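Local coordinates for transcriptional regulator, Crp/Fnr family (Eubacterium rectale ATCC 33656, PDB 3DV8), which probably regulates transcription as a Crp/Fnr-family protein, joining a cyclic nucleotide-binding-type domain to a DNA-binding helix-turn-helix domain, at residues A[6-11]-A[75-80]; A[29-34]-A[101-106]; A[36-41]-A[91-96]; A[53-58]-A[95-100]. All blocks are in the same frame, centred on the assembly; numbering follows the deposited sequence.

Interaction 1 (A[6-11]-A[75-80]); sequences NYFPLW and MDMCLL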
loop_
_atom_site.group_PDB
_atom_site.type_symbol
_atom_site.label_atom_id
_atom_site.label_comp_id
_atom_site.label_asym_id
_atom_site.label_seq_id
_atom_site.Cartn_x
_atom_site.Cartn_y
_atom_site.Cartn_z
ATOM N N ASN A 6 15.847 24.987 3.413
ATOM C CA ASN A 6 16.421 24.267 4.566
ATOM C C ASN A 6 15.704 22.916 4.780
ATOM O O ASN A 6 16.324 21.925 5.163
ATOM C CB ASN A 6 16.296 25.090 5.857
ATOM C CG ASN A 6 17.038 26.414 5.797
ATOM O OD1 ASN A 6 18.098 26.556 6.390
ATOM N ND2 ASN A 6 16.491 27.381 5.072
ATOM N N TYR A 7 14.402 22.903 4.480
ATOM C CA TYR A 7 13.464 21.777 4.688
ATOM C C TYR A 7 13.387 20.764 3.526
ATOM O O TYR A 7 12.701 19.742 3.640
ATOM C CB TYR A 7 12.040 22.356 4.917
ATOM C CG TYR A 7 11.860 23.199 6.184
ATOM C CD1 TYR A 7 12.497 24.455 6.351
ATOM C CD2 TYR A 7 11.006 22.767 7.204
ATOM C CE1 TYR A 7 12.317 25.213 7.514
ATOM C CE2 TYR A 7 10.819 23.525 8.369
ATOM C CZ TYR A 7 11.472 24.740 8.515
ATOM O OH TYR A 7 11.264 25.463 9.661
ATOM N N PHE A 8 14.083 21.060 2.426
ATOM C CA PHE A 8 14.084 20.260 1.200
ATOM C C PHE A 8 15.485 19.615 1.086
ATOM O O PHE A 8 16.439 20.298 0.684
ATOM C CB PHE A 8 13.751 21.210 0.035
ATOM C CG PHE A 8 13.568 20.540 -1.303
ATOM C CD1 PHE A 8 12.590 19.563 -1.486
ATOM C CD2 PHE A 8 14.309 20.956 -2.409
ATOM C CE1 PHE A 8 12.397 18.962 -2.744
ATOM C CE2 PHE A 8 14.124 20.371 -3.668
ATOM C CZ PHE A 8 13.159 19.372 -3.837
ATOM N N PRO A 9 15.620 18.312 1.453
ATOM C CA PRO A 9 16.941 17.637 1.455
ATOM C C PRO A 9 17.543 17.362 0.066
ATOM O O PRO A 9 18.757 17.174 -0.046
ATOM C CB PRO A 9 16.666 16.330 2.213
ATOM C CG PRO A 9 15.267 16.034 1.928
ATOM C CD PRO A 9 14.550 17.361 1.815
ATOM N N LEU A 10 16.696 17.343 -0.963
ATOM C CA LEU A 10 17.122 17.195 -2.365
ATOM C C LEU A 10 17.848 18.452 -2.921
ATOM O O LEU A 10 18.536 18.354 -3.937
ATOM C CB LEU A 10 15.887 16.879 -3.221
ATOM C CG LEU A 10 15.989 16.579 -4.712
ATOM C CD1 LEU A 10 16.902 15.383 -4.995
ATOM C CD2 LEU A 10 14.573 16.342 -5.233
ATOM N N TRP A 11 17.685 19.604 -2.253
ATOM C CA TRP A 11 18.278 20.900 -2.649
ATOM C C TRP A 11 19.781 20.888 -2.936
ATOM O O TRP A 11 20.221 21.486 -3.924
ATOM C CB TRP A 11 17.994 21.972 -1.580
ATOM C CG TRP A 11 18.378 23.363 -2.001
ATOM C CD1 TRP A 11 19.555 24.014 -1.724
ATOM C CD2 TRP A 11 17.596 24.266 -2.789
ATOM N NE1 TRP A 11 19.546 25.272 -2.282
ATOM C CE2 TRP A 11 18.358 25.456 -2.941
ATOM C CE3 TRP A 11 16.323 24.192 -3.383
ATOM C CZ2 TRP A 11 17.883 26.566 -3.659
ATOM C CZ3 TRP A 11 15.849 25.293 -4.098
ATOM C CH2 TRP A 11 16.630 26.467 -4.228
HETATM N N MSE A 75 8.408 19.312 7.987
HETATM C CA MSE A 75 9.519 18.780 7.144
HETATM C C MSE A 75 9.214 17.612 6.197
HETATM O O MSE A 75 10.050 17.307 5.349
HETATM C CB MSE A 75 10.791 18.494 7.955
HETATM C CG MSE A 75 11.416 19.734 8.512
HETATM SE SE MSE A 75 12.694 19.310 9.847
HETATM C CE MSE A 75 11.405 18.756 11.355
ATOM N N ASP A 76 8.048 16.972 6.318
ATOM C CA ASP A 76 7.644 15.918 5.378
ATOM C C ASP A 76 7.328 16.518 4.010
ATOM O O ASP A 76 7.141 17.732 3.877
ATOM C CB ASP A 76 6.405 15.130 5.870
ATOM C CG ASP A 76 6.741 14.031 6.861
ATOM O OD1 ASP A 76 7.720 13.290 6.628
ATOM O OD2 ASP A 76 5.978 13.851 7.837
HETATM N N MSE A 77 7.313 15.652 3.000
HETATM C CA MSE A 77 6.906 16.009 1.646
HETATM C C MSE A 77 5.733 15.176 1.212
HETATM O O MSE A 77 5.705 13.978 1.438
HETATM C CB MSE A 77 8.031 15.850 0.640
HETATM C CG MSE A 77 8.560 17.156 0.105
HETATM SE SE MSE A 77 10.296 16.813 -0.613
HETATM C CE MSE A 77 11.259 16.673 1.196
ATOM N N CYS A 78 4.780 15.833 0.564
ATOM C CA CYS A 78 3.605 15.183 0.029
ATOM C C CYS A 78 3.868 14.936 -1.451
ATOM O O CYS A 78 4.145 15.882 -2.186
ATOM C CB CYS A 78 2.391 16.081 0.207
ATOM S SG CYS A 78 0.891 15.318 -0.346
ATOM N N LEU A 79 3.820 13.671 -1.866
ATOM C CA LEU A 79 3.982 13.287 -3.273
ATOM C C LEU A 79 2.636 13.109 -3.969
ATOM O O LEU A 79 2.474 13.562 -5.109
ATOM C CB LEU A 79 4.787 11.983 -3.399
ATOM C CG LEU A 79 5.056 11.398 -4.799
ATOM C CD1 LEU A 79 5.604 12.438 -5.771
ATOM C CD2 LEU A 79 6.017 10.225 -4.709
ATOM N N LEU A 80 1.679 12.473 -3.273
ATOM C CA LEU A 80 0.356 12.107 -3.843
ATOM C C LEU A 80 -0.592 13.266 -4.178
ATOM O O LEU A 80 -1.619 13.054 -4.837
ATOM C CB LEU A 80 -0.340 11.035 -2.984
ATOM C CG LEU A 80 0.468 9.750 -2.722
ATOM C CD1 LEU A 80 -0.338 8.790 -1.848
ATOM C CD2 LEU A 80 0.922 9.057 -4.011
#
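Tyr7 and the selenomethionine Met75 cross at about a right angle, with CG of Met75 lying 3.3 Å from CD2 of the Tyr7 ring. The methylene comes in obliquely, and the selenium stands further out: Met75 SE is 5.4 Å from the centroid of the Tyr7 ring and 41° off its normal, a slanted Met-aromatic contact. Met77, also a selenomethionine, treats its ring differently. Its SE sits at the edge of Phe8, nearly in the ring plane, 3.7 Å from CE1. The CB of Phe8 points away from 75-80, but CG is anti to the backbone N (chi1 -174°), and from there the ring edge comes back to the selenium. Leu10 CB lies over the rim of one face. All this packs the N-terminal loop ahead of helix 16-23 against the short edge strand 77-78 of the cyclic nucleotide-binding domain. Leu49, on the adjacent strand 46-50, lies against Tyr7, Phe8 and Met77. The bend at chi3 of Met77 (-75°) carries CE to Pro9, and the two side chains meet tip to tip, CE 3.4 Å from Pro9 CD. Tyr124 of helix 119-145 touches both Pro9 and Met77.

Interaction 2 (A[29-34]-A[101-106]); sequences QHVKKG and TDLWII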
loop_
_atom_site.group_PDB
_atom_site.type_symbol
_atom_site.label_atom_id
_atom_site.label_comp_id
_atom_site.label_asym_id
_atom_site.label_seq_id
_atom_site.Cartn_x
_atom_site.Cartn_y
_atom_site.Cartn_z
ATOM N N GLN A 29 1.752 29.072 0.933
ATOM C CA GLN A 29 0.329 28.932 1.253
ATOM C C GLN A 29 0.109 28.577 2.714
ATOM O O GLN A 29 0.705 27.614 3.194
ATOM C CB GLN A 29 -0.245 27.815 0.375
ATOM C CG GLN A 29 -1.756 27.604 0.443
ATOM C CD GLN A 29 -2.249 26.406 -0.376
ATOM O OE1 GLN A 29 -3.323 26.459 -0.971
ATOM N NE2 GLN A 29 -1.479 25.322 -0.395
ATOM N N HIS A 30 -0.708 29.378 3.408
ATOM C CA HIS A 30 -1.143 29.091 4.776
ATOM C C HIS A 30 -2.515 28.434 4.601
ATOM O O HIS A 30 -3.413 29.030 3.999
ATOM C CB HIS A 30 -1.237 30.356 5.650
ATOM C CG HIS A 30 -1.730 30.091 7.048
ATOM N ND1 HIS A 30 -0.957 29.475 8.012
ATOM C CD2 HIS A 30 -2.923 30.353 7.638
ATOM C CE1 HIS A 30 -1.651 29.363 9.130
ATOM N NE2 HIS A 30 -2.845 29.897 8.932
ATOM N N VAL A 31 -2.662 27.216 5.121
ATOM C CA VAL A 31 -3.889 26.415 5.008
ATOM C C VAL A 31 -4.504 26.246 6.396
ATOM O O VAL A 31 -3.836 25.743 7.287
ATOM C CB VAL A 31 -3.558 25.008 4.416
ATOM C CG1 VAL A 31 -4.818 24.217 4.151
ATOM C CG2 VAL A 31 -2.763 25.145 3.129
ATOM N N LYS A 32 -5.755 26.676 6.585
ATOM C CA LYS A 32 -6.445 26.518 7.882
ATOM C C LYS A 32 -6.900 25.067 8.062
ATOM O O LYS A 32 -7.112 24.353 7.071
ATOM C CB LYS A 32 -7.629 27.487 8.036
ATOM C CG LYS A 32 -7.210 28.951 8.082
ATOM C CD LYS A 32 -8.334 29.875 8.512
ATOM C CE LYS A 32 -7.874 31.339 8.513
ATOM N NZ LYS A 32 -8.839 32.265 9.185
ATOM N N LYS A 33 -7.049 24.649 9.323
ATOM C CA LYS A 33 -7.444 23.275 9.638
ATOM C C LYS A 33 -8.839 22.960 9.128
ATOM O O LYS A 33 -9.725 23.789 9.244
ATOM C CB LYS A 33 -7.320 22.939 11.133
ATOM C CG LYS A 33 -8.348 23.515 12.091
ATOM C CD LYS A 33 -8.068 23.053 13.527
ATOM C CE LYS A 33 -8.512 21.628 13.799
ATOM N NZ LYS A 33 -7.855 21.115 15.039
ATOM N N GLY A 34 -9.011 21.761 8.577
ATOM C CA GLY A 34 -10.261 21.337 7.963
ATOM C C GLY A 34 -10.312 21.565 6.459
ATOM O O GLY A 34 -11.282 21.129 5.820
ATOM N N THR A 101 -1.670 24.861 8.677
ATOM C CA THR A 101 -0.395 24.456 8.087
ATOM C C THR A 101 0.193 25.448 7.078
ATOM O O THR A 101 -0.522 25.974 6.225
ATOM C CB THR A 101 -0.548 23.071 7.424
ATOM O OG1 THR A 101 -1.117 22.159 8.375
ATOM C CG2 THR A 101 0.800 22.533 6.953
ATOM N N ASP A 102 1.498 25.694 7.210
ATOM C CA ASP A 102 2.275 26.522 6.284
ATOM C C ASP A 102 2.986 25.566 5.328
ATOM O O ASP A 102 3.821 24.768 5.761
ATOM C CB ASP A 102 3.303 27.375 7.031
ATOM C CG ASP A 102 2.662 28.438 7.878
ATOM O OD1 ASP A 102 1.763 29.141 7.366
ATOM O OD2 ASP A 102 3.079 28.596 9.044
ATOM N N LEU A 103 2.631 25.659 4.043
ATOM C CA LEU A 103 3.168 24.812 2.977
ATOM C C LEU A 103 3.878 25.626 1.901
ATOM O O LEU A 103 3.631 26.819 1.732
ATOM C CB LEU A 103 2.034 24.072 2.235
ATOM C CG LEU A 103 1.085 23.070 2.878
ATOM C CD1 LEU A 103 0.255 23.711 3.969
ATOM C CD2 LEU A 103 0.153 22.528 1.803
ATOM N N TRP A 104 4.767 24.933 1.199
ATOM C CA TRP A 104 5.352 25.389 -0.053
ATOM C C TRP A 104 4.844 24.363 -1.058
ATOM O O TRP A 104 4.768 23.167 -0.729
ATOM C CB TRP A 104 6.872 25.342 -0.062
ATOM C CG TRP A 104 7.531 26.392 0.708
ATOM C CD1 TRP A 104 7.551 27.714 0.418
ATOM C CD2 TRP A 104 8.338 26.215 1.871
ATOM N NE1 TRP A 104 8.301 28.389 1.348
ATOM C CE2 TRP A 104 8.800 27.491 2.253
ATOM C CE3 TRP A 104 8.712 25.098 2.639
ATOM C CZ2 TRP A 104 9.620 27.692 3.378
ATOM C CZ3 TRP A 104 9.529 25.295 3.765
ATOM C CH2 TRP A 104 9.973 26.586 4.119
ATOM N N ILE A 105 4.488 24.825 -2.256
ATOM C CA ILE A 105 4.051 23.949 -3.341
ATOM C C ILE A 105 5.030 24.086 -4.519
ATOM O O ILE A 105 5.321 25.198 -4.955
ATOM C CB ILE A 105 2.622 24.264 -3.830
ATOM C CG1 ILE A 105 1.644 24.419 -2.651
ATOM C CG2 ILE A 105 2.155 23.162 -4.804
ATOM C CD1 ILE A 105 0.196 24.640 -3.078
ATOM N N ILE A 106 5.573 22.960 -4.978
ATOM C CA ILE A 106 6.400 22.904 -6.180
ATOM C C ILE A 106 5.384 22.445 -7.229
ATOM O O ILE A 106 4.890 21.325 -7.111
ATOM C CB ILE A 106 7.551 21.868 -6.081
ATOM C CG1 ILE A 106 8.477 22.179 -4.902
ATOM C CG2 ILE A 106 8.354 21.835 -7.396
ATOM C CD1 ILE A 106 9.542 21.122 -4.690
#
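This is an antiparallel strand pairing at one edge of a four-stranded sheet in the beta-roll (jelly-roll) of the cyclic nucleotide-binding domain, where Gln29, His30 and Val31 face Leu103, Asp102 and Thr101 in turn. Gln29 and Leu103 form a hydrogen-bonded pair: Gln29 N gives to Leu103 O over 3.0 Å, and Leu103 N returns to Gln29 O over 2.9 Å. Val31 and Thr101 make the next such pair, with Val31 N to Thr101 O and Thr101 N to Val31 O both at 2.7 Å. Between them the non-hydrogen-bonded pair, His30 and Asp102, is joined through its side chains. With Asp102 CG anti to its carbonyl carbon (chi1 -68°), the carboxylate lies near the imidazole. His30 ND1 donates to Asp102 OD1 over 2.8 Å; the oxygen lies close to the imidazole plane, but ND1 stands 42° out of the carboxylate plane. An alanine in place of Asp102 would probably leave His30 ND1 without this acceptor and the imidazole freer to turn. On the other face of the sheet Val31 CG2 packs on Leu103 CD1 at 3.4 Å. The extended Gln29 side chain runs beside Leu103 and brings NE2 to Ile105 CD1. Ile37 of strand 36-39 packs on Val31 and Leu103 from that same face, while strand 46-50 continues the sheet beyond 101-106, with Leu48 against Leu103 and Ile105.

Interaction 3 (A[36-41]-A[91-96]); sequences IIHNGN and FEVTIE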
loop_
_atom_site.group_PDB
_atom_site.type_symbol
_atom_site.label_atom_id
_atom_site.label_comp_id
_atom_site.label_asym_id
_atom_site.label_seq_id
_atom_site.Cartn_x
_atom_site.Cartn_y
_atom_site.Cartn_z
ATOM N N ILE A 36 -9.461 20.804 2.694
ATOM C CA ILE A 36 -9.050 19.716 1.809
ATOM C C ILE A 36 -8.139 20.422 0.776
ATOM O O ILE A 36 -8.569 21.367 0.124
ATOM C CB ILE A 36 -10.279 19.013 1.157
ATOM C CG1 ILE A 36 -11.179 18.426 2.262
ATOM C CG2 ILE A 36 -9.833 17.935 0.165
ATOM C CD1 ILE A 36 -12.388 17.628 1.778
ATOM N N ILE A 37 -6.874 20.007 0.704
ATOM C CA ILE A 37 -5.874 20.578 -0.225
ATOM C C ILE A 37 -5.726 19.744 -1.504
ATOM O O ILE A 37 -5.286 20.259 -2.532
ATOM C CB ILE A 37 -4.505 20.856 0.486
ATOM C CG1 ILE A 37 -3.758 19.577 0.857
ATOM C CG2 ILE A 37 -4.729 21.741 1.732
ATOM C CD1 ILE A 37 -2.660 19.794 1.883
ATOM N N HIS A 38 -6.058 18.454 -1.420
ATOM C CA HIS A 38 -6.104 17.544 -2.566
ATOM C C HIS A 38 -7.319 16.602 -2.417
ATOM O O HIS A 38 -7.529 16.037 -1.339
ATOM C CB HIS A 38 -4.819 16.749 -2.674
ATOM C CG HIS A 38 -4.787 15.855 -3.867
ATOM N ND1 HIS A 38 -4.941 14.491 -3.776
ATOM C CD2 HIS A 38 -4.688 16.138 -5.187
ATOM C CE1 HIS A 38 -4.901 13.970 -4.986
ATOM N NE2 HIS A 38 -4.754 14.946 -5.861
ATOM N N ASN A 39 -8.103 16.452 -3.488
ATOM C CA ASN A 39 -9.326 15.641 -3.481
ATOM C C ASN A 39 -9.371 14.736 -4.706
ATOM O O ASN A 39 -10.118 14.983 -5.648
ATOM C CB ASN A 39 -10.559 16.573 -3.392
ATOM C CG ASN A 39 -11.882 15.824 -3.178
ATOM O OD1 ASN A 39 -11.933 14.760 -2.550
ATOM N ND2 ASN A 39 -12.964 16.406 -3.677
ATOM N N GLY A 40 -8.535 13.699 -4.674
ATOM C CA GLY A 40 -8.438 12.699 -5.735
ATOM C C GLY A 40 -8.091 13.282 -7.095
ATOM O O GLY A 40 -7.275 14.202 -7.180
ATOM N N ASN A 41 -8.762 12.779 -8.139
ATOM C CA ASN A 41 -8.566 13.228 -9.532
ATOM C C ASN A 41 -9.029 14.658 -9.837
ATOM O O ASN A 41 -8.724 15.169 -10.912
ATOM C CB ASN A 41 -9.259 12.267 -10.522
ATOM C CG ASN A 41 -8.686 10.855 -10.492
ATOM O OD1 ASN A 41 -7.553 10.629 -10.070
ATOM N ND2 ASN A 41 -9.472 9.898 -10.965
ATOM N N PHE A 91 -5.051 5.069 -8.075
ATOM C CA PHE A 91 -5.898 5.190 -6.880
ATOM C C PHE A 91 -5.943 6.660 -6.487
ATOM O O PHE A 91 -4.978 7.408 -6.719
ATOM C CB PHE A 91 -5.388 4.340 -5.704
ATOM C CG PHE A 91 -4.017 4.726 -5.199
ATOM C CD1 PHE A 91 -2.866 4.296 -5.869
ATOM C CD2 PHE A 91 -3.869 5.489 -4.040
ATOM C CE1 PHE A 91 -1.571 4.632 -5.400
ATOM C CE2 PHE A 91 -2.581 5.839 -3.549
ATOM C CZ PHE A 91 -1.432 5.410 -4.231
ATOM N N GLU A 92 -7.059 7.061 -5.899
ATOM C CA GLU A 92 -7.230 8.431 -5.446
ATOM C C GLU A 92 -7.260 8.513 -3.916
ATOM O O GLU A 92 -7.683 7.576 -3.232
ATOM C CB GLU A 92 -8.379 9.168 -6.168
ATOM C CG GLU A 92 -9.552 8.333 -6.635
ATOM C CD GLU A 92 -10.625 9.129 -7.361
ATOM O OE1 GLU A 92 -10.433 10.326 -7.672
ATOM O OE2 GLU A 92 -11.687 8.525 -7.617
ATOM N N VAL A 93 -6.716 9.615 -3.405
ATOM C CA VAL A 93 -6.631 9.894 -1.976
ATOM C C VAL A 93 -7.081 11.328 -1.726
ATOM O O VAL A 93 -7.007 12.168 -2.634
ATOM C CB VAL A 93 -5.173 9.704 -1.432
ATOM C CG1 VAL A 93 -4.689 8.268 -1.660
ATOM C CG2 VAL A 93 -4.195 10.713 -2.055
ATOM N N THR A 94 -7.563 11.586 -0.510
ATOM C CA THR A 94 -7.946 12.923 -0.068
ATOM C C THR A 94 -6.905 13.358 0.976
ATOM O O THR A 94 -6.568 12.585 1.879
ATOM C CB THR A 94 -9.391 12.965 0.466
ATOM O OG1 THR A 94 -10.276 12.567 -0.588
ATOM C CG2 THR A 94 -9.782 14.378 0.935
ATOM N N ILE A 95 -6.374 14.574 0.812
ATOM C CA ILE A 95 -5.375 15.149 1.722
ATOM C C ILE A 95 -5.972 16.434 2.292
ATOM O O ILE A 95 -6.468 17.279 1.525
ATOM C CB ILE A 95 -4.023 15.455 1.032
ATOM C CG1 ILE A 95 -3.531 14.242 0.211
ATOM C CG2 ILE A 95 -2.983 15.833 2.080
ATOM C CD1 ILE A 95 -2.345 14.531 -0.676
ATOM N N GLU A 96 -5.946 16.561 3.622
ATOM C CA GLU A 96 -6.480 17.742 4.306
ATOM C C GLU A 96 -5.617 18.165 5.495
ATOM O O GLU A 96 -4.890 17.339 6.055
ATOM C CB GLU A 96 -7.918 17.471 4.765
ATOM C CG GLU A 96 -8.043 16.449 5.901
ATOM C CD GLU A 96 -9.473 16.139 6.305
ATOM O OE1 GLU A 96 -10.416 16.413 5.533
ATOM O OE2 GLU A 96 -9.643 15.593 7.412
#
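A classic beta bulge interrupts the antiparallel pairing of strands 36-39 and 94-97, in the second four-stranded sheet of the cyclic nucleotide-binding domain: Ile37 and His38 both face Ile95. The carbonyl oxygen of Ile95 takes two backbone donors, Ile37 N at 2.9 Å and His38 N at 3.2 Å, while Ile95 N gives to His38 O at 2.8 Å. Ile36 pairs with Glu96 before the bulge; the extra residue shifts the register by one, so that His38 pairs with Ile95 and Asn39 with Thr94. With CG1 anti to the carbonyl carbon (chi1 -49°), the Ile95 side chain lies aslant both partners, CD1 3.9 Å from His38 CB and CG2 4.0 Å from Ile37 CD1. An alanine here would probably open a gap beside His38 and Ile37, since both of these branches would be gone. Thr57 of strand 55-60 flanks Ile95 as well. Further along, Val93 O accepts from Gly40 N at 3.0 Å, and His38 ND1 makes a weak bond to the same oxygen. At the far end of 91-96, Phe91 meets the ring of Phe133 of the second subunit. Gly40 has positive phi and its CA packs on Glu92 CB; from there the Glu92 chain extends until OE1 accepts from Asn41 N at 3.0 Å, met nearly along the C-O axis of the carboxylate.

Interaction 4 (A[53-58]-A[95-100]); sequences GQLRTY and IEAEKD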
loop_
_atom_site.group_PDB
_atom_site.type_symbol
_atom_site.label_atom_id
_atom_site.label_comp_id
_atom_site.label_asym_id
_atom_site.label_seq_id
_atom_site.Cartn_x
_atom_site.Cartn_y
_atom_site.Cartn_z
ATOM N N GLY A 53 3.108 22.304 10.426
ATOM C CA GLY A 53 1.714 21.854 10.491
ATOM C C GLY A 53 1.514 20.344 10.458
ATOM O O GLY A 53 2.435 19.567 10.751
ATOM N N GLN A 54 0.297 19.944 10.090
ATOM C CA GLN A 54 -0.104 18.543 10.080
ATOM C C GLN A 54 -1.159 18.275 8.993
ATOM O O GLN A 54 -2.208 18.929 8.975
ATOM C CB GLN A 54 -0.629 18.170 11.468
ATOM C CG GLN A 54 -0.897 16.674 11.686
ATOM C CD GLN A 54 -1.394 16.374 13.096
ATOM O OE1 GLN A 54 -0.834 16.849 14.084
ATOM N NE2 GLN A 54 -2.441 15.576 13.188
ATOM N N LEU A 55 -0.836 17.345 8.080
ATOM C CA LEU A 55 -1.711 16.924 6.979
ATOM C C LEU A 55 -2.112 15.470 7.183
ATOM O O LEU A 55 -1.373 14.681 7.793
ATOM C CB LEU A 55 -1.031 17.079 5.616
ATOM C CG LEU A 55 -0.558 18.480 5.204
ATOM C CD1 LEU A 55 0.089 18.414 3.811
ATOM C CD2 LEU A 55 -1.703 19.511 5.231
ATOM N N ARG A 56 -3.280 15.130 6.653
ATOM C CA ARG A 56 -3.846 13.804 6.772
ATOM C C ARG A 56 -4.277 13.263 5.400
ATOM O O ARG A 56 -5.195 13.823 4.780
ATOM C CB ARG A 56 -5.057 13.912 7.682
ATOM C CG ARG A 56 -5.761 12.606 7.992
ATOM C CD ARG A 56 -7.259 12.794 8.042
ATOM N NE ARG A 56 -7.948 11.508 8.126
ATOM C CZ ARG A 56 -9.250 11.319 7.936
ATOM N NH1 ARG A 56 -10.041 12.316 7.566
ATOM N NH2 ARG A 56 -9.741 10.091 8.054
ATOM N N THR A 57 -3.621 12.180 4.948
ATOM C CA THR A 57 -3.968 11.494 3.703
ATOM C C THR A 57 -4.920 10.359 4.063
ATOM O O THR A 57 -4.609 9.543 4.912
ATOM C CB THR A 57 -2.743 10.966 2.973
ATOM O OG1 THR A 57 -1.922 12.081 2.627
ATOM C CG2 THR A 57 -3.138 10.210 1.687
ATOM N N TYR A 58 -6.090 10.341 3.430
ATOM C CA TYR A 58 -7.108 9.326 3.675
ATOM C C TYR A 58 -7.894 8.963 2.415
ATOM O O TYR A 58 -7.760 9.611 1.357
ATOM C CB TYR A 58 -8.054 9.790 4.793
ATOM C CG TYR A 58 -8.933 11.008 4.507
ATOM C CD1 TYR A 58 -8.392 12.306 4.456
ATOM C CD2 TYR A 58 -10.322 10.873 4.364
ATOM C CE1 TYR A 58 -9.208 13.435 4.226
ATOM C CE2 TYR A 58 -11.142 11.986 4.130
ATOM C CZ TYR A 58 -10.581 13.266 4.067
ATOM O OH TYR A 58 -11.395 14.349 3.837
ATOM N N ILE A 95 -6.374 14.574 0.812
ATOM C CA ILE A 95 -5.375 15.149 1.722
ATOM C C ILE A 95 -5.972 16.434 2.292
ATOM O O ILE A 95 -6.468 17.279 1.525
ATOM C CB ILE A 95 -4.023 15.455 1.032
ATOM C CG1 ILE A 95 -3.531 14.242 0.211
ATOM C CG2 ILE A 95 -2.983 15.833 2.080
ATOM C CD1 ILE A 95 -2.345 14.531 -0.676
ATOM N N GLU A 96 -5.946 16.561 3.622
ATOM C CA GLU A 96 -6.480 17.742 4.306
ATOM C C GLU A 96 -5.617 18.165 5.495
ATOM O O GLU A 96 -4.890 17.339 6.055
ATOM C CB GLU A 96 -7.918 17.471 4.765
ATOM C CG GLU A 96 -8.043 16.449 5.901
ATOM C CD GLU A 96 -9.473 16.139 6.305
ATOM O OE1 GLU A 96 -10.416 16.413 5.533
ATOM O OE2 GLU A 96 -9.643 15.593 7.412
ATOM N N ALA A 97 -5.740 19.437 5.885
ATOM C CA ALA A 97 -5.002 20.003 7.026
ATOM C C ALA A 97 -5.703 19.673 8.354
ATOM O O ALA A 97 -6.847 20.086 8.566
ATOM C CB ALA A 97 -4.861 21.534 6.873
ATOM N N GLU A 98 -5.026 18.930 9.229
ATOM C CA GLU A 98 -5.545 18.630 10.586
ATOM C C GLU A 98 -5.308 19.756 11.591
ATOM O O GLU A 98 -5.991 19.820 12.613
ATOM C CB GLU A 98 -4.968 17.335 11.143
ATOM C CG GLU A 98 -5.579 16.127 10.546
ATOM C CD GLU A 98 -5.108 14.879 11.237
ATOM O OE1 GLU A 98 -3.874 14.630 11.265
ATOM O OE2 GLU A 98 -5.989 14.150 11.733
ATOM N N LYS A 99 -4.282 20.561 11.336
ATOM C CA LYS A 99 -3.978 21.777 12.086
ATOM C C LYS A 99 -3.659 22.818 11.030
ATOM O O LYS A 99 -3.492 22.454 9.848
ATOM C CB LYS A 99 -2.785 21.556 13.005
ATOM C CG LYS A 99 -3.051 20.528 14.106
ATOM C CD LYS A 99 -1.849 20.416 15.034
ATOM C CE LYS A 99 -2.155 19.582 16.260
ATOM N NZ LYS A 99 -2.355 18.176 15.919
ATOM N N ASP A 100 -3.618 24.097 11.423
ATOM C CA ASP A 100 -3.255 25.188 10.494
ATOM C C ASP A 100 -1.853 24.897 9.995
ATOM O O ASP A 100 -0.960 24.695 10.814
ATOM C CB ASP A 100 -3.275 26.562 11.171
ATOM C CG ASP A 100 -4.672 27.055 11.486
ATOM O OD1 ASP A 100 -5.670 26.347 11.226
ATOM O OD2 ASP A 100 -4.764 28.184 12.006
#
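Gln54, its CG anti to the backbone N (chi1 -171°), lies across Glu98 and grips two neighbours with the two ends of its amide. NE2 donates to Glu98 OE1 at 2.6 Å, the oxygen lying in the amide plane, but the carboxylate is turned 72° from it and is met from above its own plane. Gln54 OE1 accepts from Lys99 NZ at 2.7 Å, the ammonium standing above the amide plane. Both charges have a second partner: Glu98 OE1 bridges to Arg71 NE and Lys99 NZ to Glu163. These groups sit just beyond the antiparallel pairing of strands 55-60 and 94-97, the inner strands of their four-stranded sheet, where Arg56 N gives to Glu96 O at 2.8 Å and Glu96 N to Arg56 O at 3.1 Å. Arg56 and Glu96 point the same way, linked by a weak salt bridge, NH1 to OE2 at 3.3 Å, at the edge of the guanidinium. NH1 also lies over the centre of the Tyr58 ring, while NE is held by Thr68 and NH1 has Glu66 as a second carboxylate. Arg56 CB packs on Glu98 CG at 3.7 Å, and His178 of helix 172-179 touches both residues. On the opposite face of the sheet, Leu55 CD2 rests against Ala97 CB at 4.1 Å.

From the N terminus, residues 6-11 open the first loop, which interaction 1 closes at 75-80. Before that closure 29-34, 36-41 and 53-58 have been laid down, and their partners come later, so interaction 1 crosses the other three. Interaction 2 closes the long loop from 29-34 to 101-106; interactions 3 and 4 fall within it and finish on one stretch, sharing Ile95 and Glu96, with strand 94-97 lying between 36-39 and 55-60. Interactions 1 and 2 reach one sheet of the domain, 3 and 4 the other. The sheets meet where Val31 and Leu103 pack on Ile37 and where Cys78 touches Ile95, while Gly34, in the loop after 27-31, bonds through N to Ala97 O.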